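Local coordinates for putative branched-chain amino acid transport system substrate-binding protein (Rhodopseudomonas palustris, PDB 3TX6), which probably serves as the periplasmic solute-binding component of an ABC transporter for aromatic acids related to p-coumaric acid, and here holds 3-(4-hydroxy-phenyl)pyruvic acid, at residues Gly139-Ser144 and Ile194-Ser199; Ala168-Ala173 and Leu184-Ala189. All blocks are in the same frame, centred on the assembly; numbering follows the deposited sequence.

Contact 1 (Gly139-Ser144 and Ile194-Ser199). With ENO (3-(4-hydroxy-phenyl)pyruvic acid), chain D.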
ATOM      1  N   GLY A 139       4.513 -13.968  18.164  1.00 21.06           N
ATOM      2  CA  GLY A 139       4.580 -14.954  17.085  1.00 21.27           C
ATOM      3  C   GLY A 139       4.218 -14.261  15.764  1.00 20.52           C
ATOM      4  O   GLY A 139       3.601 -13.209  15.756  1.00 22.79           O
ATOM      5  N   TYR A 140       4.658 -14.850  14.675  1.00 23.29           N
ATOM      6  CA  TYR A 140       4.396 -14.350  13.297  1.00 22.50           C
ATOM      7  C   TYR A 140       3.771 -15.414  12.442  1.00 24.21           C
ATOM      8  O   TYR A 140       4.197 -16.579  12.474  1.00 25.32           O
ATOM      9  CB  TYR A 140       5.712 -13.994  12.641  1.00 23.20           C
ATOM     10  CG  TYR A 140       5.565 -13.402  11.239  1.00 19.02           C
ATOM     11  CD1 TYR A 140       5.042 -12.130  11.057  1.00 17.75           C
ATOM     12  CD2 TYR A 140       5.981 -14.109  10.094  1.00 20.23           C
ATOM     13  CE1 TYR A 140       4.926 -11.576   9.773  1.00 19.22           C
ATOM     14  CE2 TYR A 140       5.813 -13.585   8.820  1.00 22.21           C
ATOM     15  CZ  TYR A 140       5.328 -12.296   8.667  1.00 18.34           C
ATOM     16  OH  TYR A 140       5.172 -11.716   7.435  1.00 21.18           O
ATOM     17  N   ILE A 141       2.770 -14.975  11.677  1.00 25.08           N
ATOM     18  CA  ILE A 141       2.141 -15.744  10.620  1.00 22.83           C
ATOM     19  C   ILE A 141       1.999 -14.804   9.436  1.00 19.61           C
ATOM     20  O   ILE A 141       1.329 -13.775   9.531  1.00 23.34           O
ATOM     21  CB  ILE A 141       0.781 -16.404  11.025  1.00 18.61           C
ATOM     22  CG1 ILE A 141       0.354 -17.308   9.883  1.00 24.98           C
ATOM     23  CG2 ILE A 141      -0.284 -15.397  11.482  1.00 23.49           C
ATOM     24  CD1 ILE A 141      -0.777 -18.286  10.166  1.00 29.92           C
ATOM     25  N   GLY A 142       2.623 -15.171   8.338  1.00 20.35           N
ATOM     26  CA  GLY A 142       2.582 -14.337   7.132  1.00 21.56           C
ATOM     27  C   GLY A 142       2.898 -15.099   5.856  1.00 22.53           C
ATOM     28  O   GLY A 142       3.215 -16.289   5.865  1.00 26.30           O
ATOM     29  N   TYR A 143       2.786 -14.416   4.726  1.00 21.18           N
ATOM     30  CA  TYR A 143       3.027 -15.087   3.441  1.00 20.49           C
ATOM     31  C   TYR A 143       4.420 -15.623   3.311  1.00 24.00           C
ATOM     32  O   TYR A 143       5.400 -15.023   3.791  1.00 25.11           O
ATOM     33  CB  TYR A 143       2.814 -14.179   2.225  1.00 23.66           C
ATOM     34  CG  TYR A 143       1.447 -13.561   2.069  1.00 22.73           C
ATOM     35  CD1 TYR A 143       0.286 -14.295   2.249  1.00 27.09           C
ATOM     36  CD2 TYR A 143       1.322 -12.265   1.606  1.00 21.02           C
ATOM     37  CE1 TYR A 143      -0.950 -13.716   2.059  1.00 24.00           C
ATOM     38  CE2 TYR A 143       0.097 -11.679   1.421  1.00 23.45           C
ATOM     39  CZ  TYR A 143      -1.053 -12.421   1.614  1.00 23.70           C
ATOM     40  OH  TYR A 143      -2.275 -11.839   1.428  1.00 22.45           O
ATOM     41  N   SER A 144       4.507 -16.721   2.562  1.00 24.31           N
ATOM     42  CA  SER A 144       5.775 -17.328   2.137  1.00 25.27           C
ATOM     43  C   SER A 144       6.264 -16.676   0.829  1.00 28.32           C
ATOM     44  O   SER A 144       6.517 -17.340  -0.169  1.00 32.61           O
ATOM     45  CB  SER A 144       5.608 -18.846   1.982  1.00 29.31           C
ATOM     46  OG  SER A 144       4.528 -19.156   1.127  1.00 35.87           O
ATOM     47  N   ILE A 194       0.405 -11.777  18.393  1.00 23.34           N
ATOM     48  CA  ILE A 194       0.787 -12.353  17.104  1.00 24.85           C
ATOM     49  C   ILE A 194       0.643 -11.275  16.037  1.00 25.75           C
ATOM     50  O   ILE A 194      -0.308 -10.507  16.063  1.00 22.60           O
ATOM     51  CB  ILE A 194      -0.072 -13.564  16.729  1.00 25.74           C
ATOM     52  CG1 ILE A 194       0.260 -14.746  17.643  1.00 23.27           C
ATOM     53  CG2 ILE A 194       0.149 -13.999  15.270  1.00 26.06           C
ATOM     54  CD1 ILE A 194      -0.767 -15.847  17.637  1.00 25.93           C
ATOM     55  N   LEU A 195       1.628 -11.216  15.143  1.00 22.33           N
ATOM     56  CA  LEU A 195       1.641 -10.302  13.998  1.00 19.10           C
ATOM     57  C   LEU A 195       1.264 -11.123  12.788  1.00 21.11           C
ATOM     58  O   LEU A 195       1.889 -12.160  12.491  1.00 20.21           O
ATOM     59  CB  LEU A 195       3.012  -9.637  13.742  1.00 19.03           C
ATOM     60  CG  LEU A 195       3.120  -8.810  12.443  1.00 18.29           C
ATOM     61  CD1 LEU A 195       2.191  -7.597  12.554  1.00 22.89           C
ATOM     62  CD2 LEU A 195       4.607  -8.399  12.275  1.00 20.01           C
ATOM     63  N   VAL A 196       0.262 -10.635  12.071  1.00 23.10           N
ATOM     64  CA  VAL A 196      -0.170 -11.306  10.839  1.00 20.43           C
ATOM     65  C   VAL A 196       0.386 -10.501   9.664  1.00 19.51           C
ATOM     66  O   VAL A 196       0.080  -9.327   9.567  1.00 21.55           O
ATOM     67  CB  VAL A 196      -1.705 -11.381  10.752  1.00 21.74           C
ATOM     68  CG1 VAL A 196      -2.127 -11.987   9.440  1.00 24.30           C
ATOM     69  CG2 VAL A 196      -2.295 -12.152  11.937  1.00 24.24           C
ATOM     70  N   GLY A 197       1.210 -11.135   8.804  1.00 19.42           N
ATOM     71  CA  GLY A 197       1.837 -10.509   7.589  1.00 23.72           C
ATOM     72  C   GLY A 197       1.152 -10.961   6.295  1.00 21.40           C
ATOM     73  O   GLY A 197       1.606 -11.851   5.570  1.00 21.68           O
ATOM     74  N   ALA A 198       0.011 -10.352   6.017  1.00 19.41           N
ATOM     75  CA  ALA A 198      -0.781 -10.773   4.899  1.00 19.97           C
ATOM     76  C   ALA A 198      -1.598  -9.547   4.446  1.00 19.18           C
ATOM     77  O   ALA A 198      -1.335  -8.424   4.877  1.00 19.43           O
ATOM     78  CB  ALA A 198      -1.648 -11.961   5.303  1.00 19.70           C
ATOM     79  N   SER A 199      -2.568  -9.760   3.562  1.00 19.64           N
ATOM     80  CA  SER A 199      -3.341  -8.660   2.982  1.00 20.09           C
ATOM     81  C   SER A 199      -4.672  -9.208   2.516  1.00 24.03           C
ATOM     82  O   SER A 199      -4.823 -10.408   2.312  1.00 25.84           O
ATOM     83  CB  SER A 199      -2.604  -8.046   1.807  1.00 21.42           C
ATOM     84  OG  SER A 199      -2.409  -8.993   0.777  1.00 21.98           O
TER
HETATM   85  O4  ENO D 386       1.776  -5.569  -1.044  1.00 19.20           O
HETATM   86  C9  ENO D 386      -0.736  -3.316  -0.546  1.00 16.67           C
HETATM   87  C8  ENO D 386      -0.812  -1.976  -0.226  1.00 17.51           C
HETATM   88  C7  ENO D 386      -0.502  -1.522   1.066  1.00 17.59           C
HETATM   89  C6  ENO D 386      -0.024  -2.435   1.985  1.00 16.77           C
HETATM   90  C5  ENO D 386       0.040  -3.792   1.683  1.00 18.95           C
HETATM   91  C4  ENO D 386      -0.303  -4.252   0.399  1.00 16.72           C
HETATM   92  O3  ENO D 386      -0.572  -0.159   1.324  1.00 25.70           O
HETATM   93  C3  ENO D 386      -0.304  -5.720   0.078  1.00 20.31           C
HETATM   94  C2  ENO D 386       0.875  -6.302  -0.602  1.00 19.53           C
HETATM   95  C1  ENO D 386       0.865  -7.739  -0.838  1.00 19.53           C
HETATM   96  O2  ENO D 386       1.830  -8.231  -1.460  1.00 18.36           O
HETATM   97  O1  ENO D 386      -0.088  -8.462  -0.419  1.00 20.01           O
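Y143 and S199 meet where two parallel strands of one lobe's central sheet end at the ligand, the periplasmic binding protein fold presenting its pocket from C-terminal strand ends. S199 OG donates a hydrogen bond of 2.7 Å to O1 of the bound acid's carboxylate. The same OG lies in the plane of the Y143 ring at its edge, 2.9 Å from Y143 OH, a hydrogen bond that is not settled, since another acceptor competes for the phenol proton. With chi1 at 62°, OG sits between the backbone N and the carbonyl carbon, where it reaches both partners. The phenol ring rests on A198, whose CA lies 3.9 Å from the ring centroid, a CH-pi contact over one face; F172 of strand 165-172, on the other flank of strand 137-143, meets the ring edge-to-face. An alanine in place of Y143 would probably open a gap over A198 and leave S199 OG without the phenol beside it, freer to turn from the carboxylate. Further out, the backbones fix this geometry. Y143 N bonds to G197 O, and I141 bonds through its N to L195 O and through its O to G197 N, while L195 N closes the pattern on G139 O. The strands run at 8° to each other. On the face of I141, its CG2 packs at 3.8 Å against V196 CG2, both side chains pointing the same way. On the other face, Y140 CD1 touches L195 CD2, and Y140 OH reaches to 3.6 Å from G197 CA, where a CB on G197 would clash with it.

Contact 2 (Ala168-Ala173 and Leu184-Ala189)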
ATOM      1  N   ALA A 168       7.808 -17.883  17.684  1.00 26.84           N
ATOM      2  CA  ALA A 168       7.213 -18.710  16.678  1.00 31.74           C
ATOM      3  C   ALA A 168       7.115 -17.945  15.364  1.00 26.69           C
ATOM      4  O   ALA A 168       6.725 -16.753  15.349  1.00 26.72           O
ATOM      5  CB  ALA A 168       5.812 -19.188  17.122  1.00 32.24           C
ATOM      6  N   GLU A 169       7.394 -18.662  14.273  1.00 28.24           N
ATOM      7  CA  GLU A 169       7.312 -18.119  12.918  1.00 26.59           C
ATOM      8  C   GLU A 169       6.666 -19.150  12.010  1.00 30.78           C
ATOM      9  O   GLU A 169       7.224 -20.238  11.829  1.00 34.50           O
ATOM     10  CB  GLU A 169       8.689 -17.782  12.360  1.00 29.56           C
ATOM     11  CG  GLU A 169       8.619 -17.227  10.929  1.00 26.72           C
ATOM     12  CD  GLU A 169       9.890 -17.437  10.093  1.00 33.33           C
ATOM     13  OE1 GLU A 169      10.873 -18.006  10.606  1.00 35.49           O
ATOM     14  OE2 GLU A 169       9.885 -17.057   8.896  1.00 29.35           O
ATOM     15  N   GLU A 170       5.516 -18.795  11.443  1.00 27.84           N
ATOM     16  CA  GLU A 170       4.807 -19.655  10.511  1.00 33.28           C
ATOM     17  C   GLU A 170       4.464 -18.882   9.250  1.00 30.36           C
ATOM     18  O   GLU A 170       4.196 -17.664   9.292  1.00 28.29           O
ATOM     19  CB  GLU A 170       3.521 -20.160  11.158  1.00 30.52           C
ATOM     20  CG  GLU A 170       3.749 -21.005  12.438  1.00 30.33           C
ATOM     21  CD  GLU A 170       4.299 -22.386  12.115  1.00 30.91           C
ATOM     22  OE1 GLU A 170       3.875 -22.964  11.075  1.00 40.22           O
ATOM     23  OE2 GLU A 170       5.128 -22.889  12.897  1.00 39.33           O
ATOM     24  N   ARG A 171       4.464 -19.611   8.146  1.00 29.79           N
ATOM     25  CA  ARG A 171       4.125 -19.071   6.830  1.00 27.54           C
ATOM     26  C   ARG A 171       2.951 -19.797   6.180  1.00 27.54           C
ATOM     27  O   ARG A 171       2.676 -20.947   6.474  1.00 31.58           O
ATOM     28  CB  ARG A 171       5.362 -19.110   5.919  1.00 28.19           C
ATOM     29  CG  ARG A 171       6.595 -18.371   6.492  1.00 30.27           C
ATOM     30  CD  ARG A 171       6.426 -16.866   6.744  1.00 26.88           C
ATOM     31  NE  ARG A 171       7.742 -16.285   7.053  1.00 26.11           N
ATOM     32  CZ  ARG A 171       8.503 -15.552   6.233  1.00 22.55           C
ATOM     33  NH1 ARG A 171       8.085 -15.184   5.004  1.00 24.23           N
ATOM     34  NH2 ARG A 171       9.712 -15.181   6.641  1.00 24.67           N
ATOM     35  N   PHE A 172       2.273 -19.105   5.269  1.00 28.17           N
ATOM     36  CA  PHE A 172       1.254 -19.742   4.401  1.00 26.16           C
ATOM     37  C   PHE A 172       1.346 -19.076   3.045  1.00 29.08           C
ATOM     38  O   PHE A 172       1.922 -17.971   2.964  1.00 30.06           O
ATOM     39  CB  PHE A 172      -0.153 -19.657   4.986  1.00 28.36           C
ATOM     40  CG  PHE A 172      -0.725 -18.271   5.141  1.00 28.16           C
ATOM     41  CD1 PHE A 172      -0.305 -17.419   6.148  1.00 26.99           C
ATOM     42  CD2 PHE A 172      -1.765 -17.844   4.311  1.00 25.70           C
ATOM     43  CE1 PHE A 172      -0.907 -16.181   6.331  1.00 25.15           C
ATOM     44  CE2 PHE A 172      -2.360 -16.602   4.491  1.00 30.50           C
ATOM     45  CZ  PHE A 172      -1.951 -15.772   5.514  1.00 25.37           C
ATOM     46  N   ALA A 173       0.842 -19.765   2.014  1.00 33.24           N
ATOM     47  CA  ALA A 173       0.749 -19.223   0.658  1.00 32.92           C
ATOM     48  C   ALA A 173      -0.561 -18.471   0.421  1.00 33.63           C
ATOM     49  O   ALA A 173      -1.605 -18.795   1.031  1.00 33.81           O
ATOM     50  CB  ALA A 173       0.932 -20.318  -0.366  1.00 37.63           C
ATOM     51  N   LEU A 184      -2.286 -24.006  15.150  0.50 35.57           N
ATOM     52  CA  LEU A 184      -2.082 -25.002  16.217  0.50 32.39           C
ATOM     53  C   LEU A 184      -0.741 -24.755  16.913  0.50 38.62           C
ATOM     54  O   LEU A 184      -0.671 -24.748  18.141  0.50 44.24           O
ATOM     55  CB  LEU A 184      -2.139 -26.441  15.669  0.50 33.53           C
ATOM     56  CG  LEU A 184      -2.090 -27.591  16.680  0.50 33.28           C
ATOM     57  CD1 LEU A 184      -3.513 -27.973  17.065  0.50 32.80           C
ATOM     58  CD2 LEU A 184      -1.364 -28.808  16.129  0.50 37.24           C
ATOM     59  N   LYS A 185       0.314 -24.519  16.131  1.00 39.65           N
ATOM     60  CA  LYS A 185       1.629 -24.235  16.712  1.00 41.24           C
ATOM     61  C   LYS A 185       1.671 -22.895  17.425  1.00 39.78           C
ATOM     62  O   LYS A 185       2.172 -22.760  18.501  1.00 35.40           O
ATOM     63  CB  LYS A 185       2.694 -24.253  15.640  1.00 43.09           C
ATOM     64  CG  LYS A 185       2.774 -25.594  14.959  1.00 46.35           C
ATOM     65  CD  LYS A 185       4.025 -25.709  14.115  1.00 54.58           C
ATOM     66  CE  LYS A 185       4.212 -27.130  13.613  1.00 51.99           C
ATOM     67  NZ  LYS A 185       5.451 -27.254  12.797  1.00 65.11           N
ATOM     68  N   LEU A 186       1.180 -21.875  16.775  1.00 34.74           N
ATOM     69  CA  LEU A 186       1.090 -20.562  17.393  1.00 34.65           C
ATOM     70  C   LEU A 186       0.323 -20.562  18.719  1.00 37.05           C
ATOM     71  O   LEU A 186       0.808 -19.992  19.689  1.00 37.70           O
ATOM     72  CB  LEU A 186       0.452 -19.566  16.424  1.00 32.53           C
ATOM     73  CG  LEU A 186       1.347 -19.121  15.276  1.00 30.32           C
ATOM     74  CD1 LEU A 186       0.465 -18.438  14.240  1.00 28.72           C
ATOM     75  CD2 LEU A 186       2.446 -18.177  15.733  1.00 33.66           C
ATOM     76  N   VAL A 187      -0.864 -21.182  18.768  1.00 38.07           N
ATOM     77  CA  VAL A 187      -1.679 -21.155  20.000  1.00 38.39           C
ATOM     78  C   VAL A 187      -0.968 -21.898  21.133  1.00 36.62           C
ATOM     79  O   VAL A 187      -1.090 -21.490  22.329  1.00 36.41           O
ATOM     80  CB  VAL A 187      -3.119 -21.715  19.775  1.00 43.80           C
ATOM     81  CG1 VAL A 187      -3.722 -22.303  21.055  1.00 50.29           C
ATOM     82  CG2 VAL A 187      -4.018 -20.622  19.187  1.00 52.88           C
ATOM     83  N   ALA A 188      -0.251 -22.968  20.736  1.00 33.38           N
ATOM     84  CA  ALA A 188       0.559 -23.794  21.608  1.00 36.37           C
ATOM     85  C   ALA A 188       1.663 -22.962  22.248  1.00 44.27           C
ATOM     86  O   ALA A 188       1.907 -23.061  23.470  1.00 42.42           O
ATOM     87  CB  ALA A 188       1.178 -24.922  20.786  1.00 42.67           C
ATOM     88  N   ALA A 189       2.336 -22.156  21.423  1.00 44.81           N
ATOM     89  CA  ALA A 189       3.434 -21.307  21.882  1.00 37.82           C
ATOM     90  C   ALA A 189       2.898 -20.147  22.718  1.00 33.38           C
ATOM     91  O   ALA A 189       3.619 -19.580  23.523  1.00 43.36           O
ATOM     92  CB  ALA A 189       4.224 -20.789  20.689  1.00 41.04           C
TER
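E170, L186 and A168 carry most of the surface buried where edge strand 165-172 meets helix 180-189, the helix of a beta-alpha-beta crossover leading on to strand 193-197. Over 168-172 and 184-189 the strand and helix run nearly antiparallel, at 165°, their axes 8.8 Å apart at closest. L186 is the buried member: its CD2 reaches A168 CB at 3.8 Å, and its CG passes E170 CG at 4.2 Å, the two side chains running past one another, each heading the opposite way. L186 also touches I141 of the neighbouring strand. A168 brings its methyl toward the helix, where A189 CB adds a looser contact. E170 bends at chi2 (-73°), which turns CD away from an extended course, and its side chain crosses that of K185 at about a right angle. OE2 lies against the aliphatic part of the lysine, 3.3 Å from K185 CD. K185 NZ stays 4.4 Å from E170 OE2, too far for a salt bridge. No hydrogen bond joins the two segments, so the helix is held here by a small apolar patch, to which the opposite charges of E170 and K185 would probably add a mild attraction without fixing either group's direction.

In the fold
Contact 1 is entirely buried, whereas contact 2 lies near the protein surface; their centres are about 9 Å apart. They share one sheet: strands 137-143 and 165-172 are neighbours, and Y140 probably bonds through its backbone to A168 and E170. In sequence, both segments of contact 2 fall between those of contact 1. Their chemistry follows their places. Strand against strand, contact 1 relies on regular backbone bonds and ends in a serine hydroxyl bonded to the ligand, with a tyrosine beside it; strand against helix, contact 2 has only side-chain packing and a distant charge pair, with no part in the pocket.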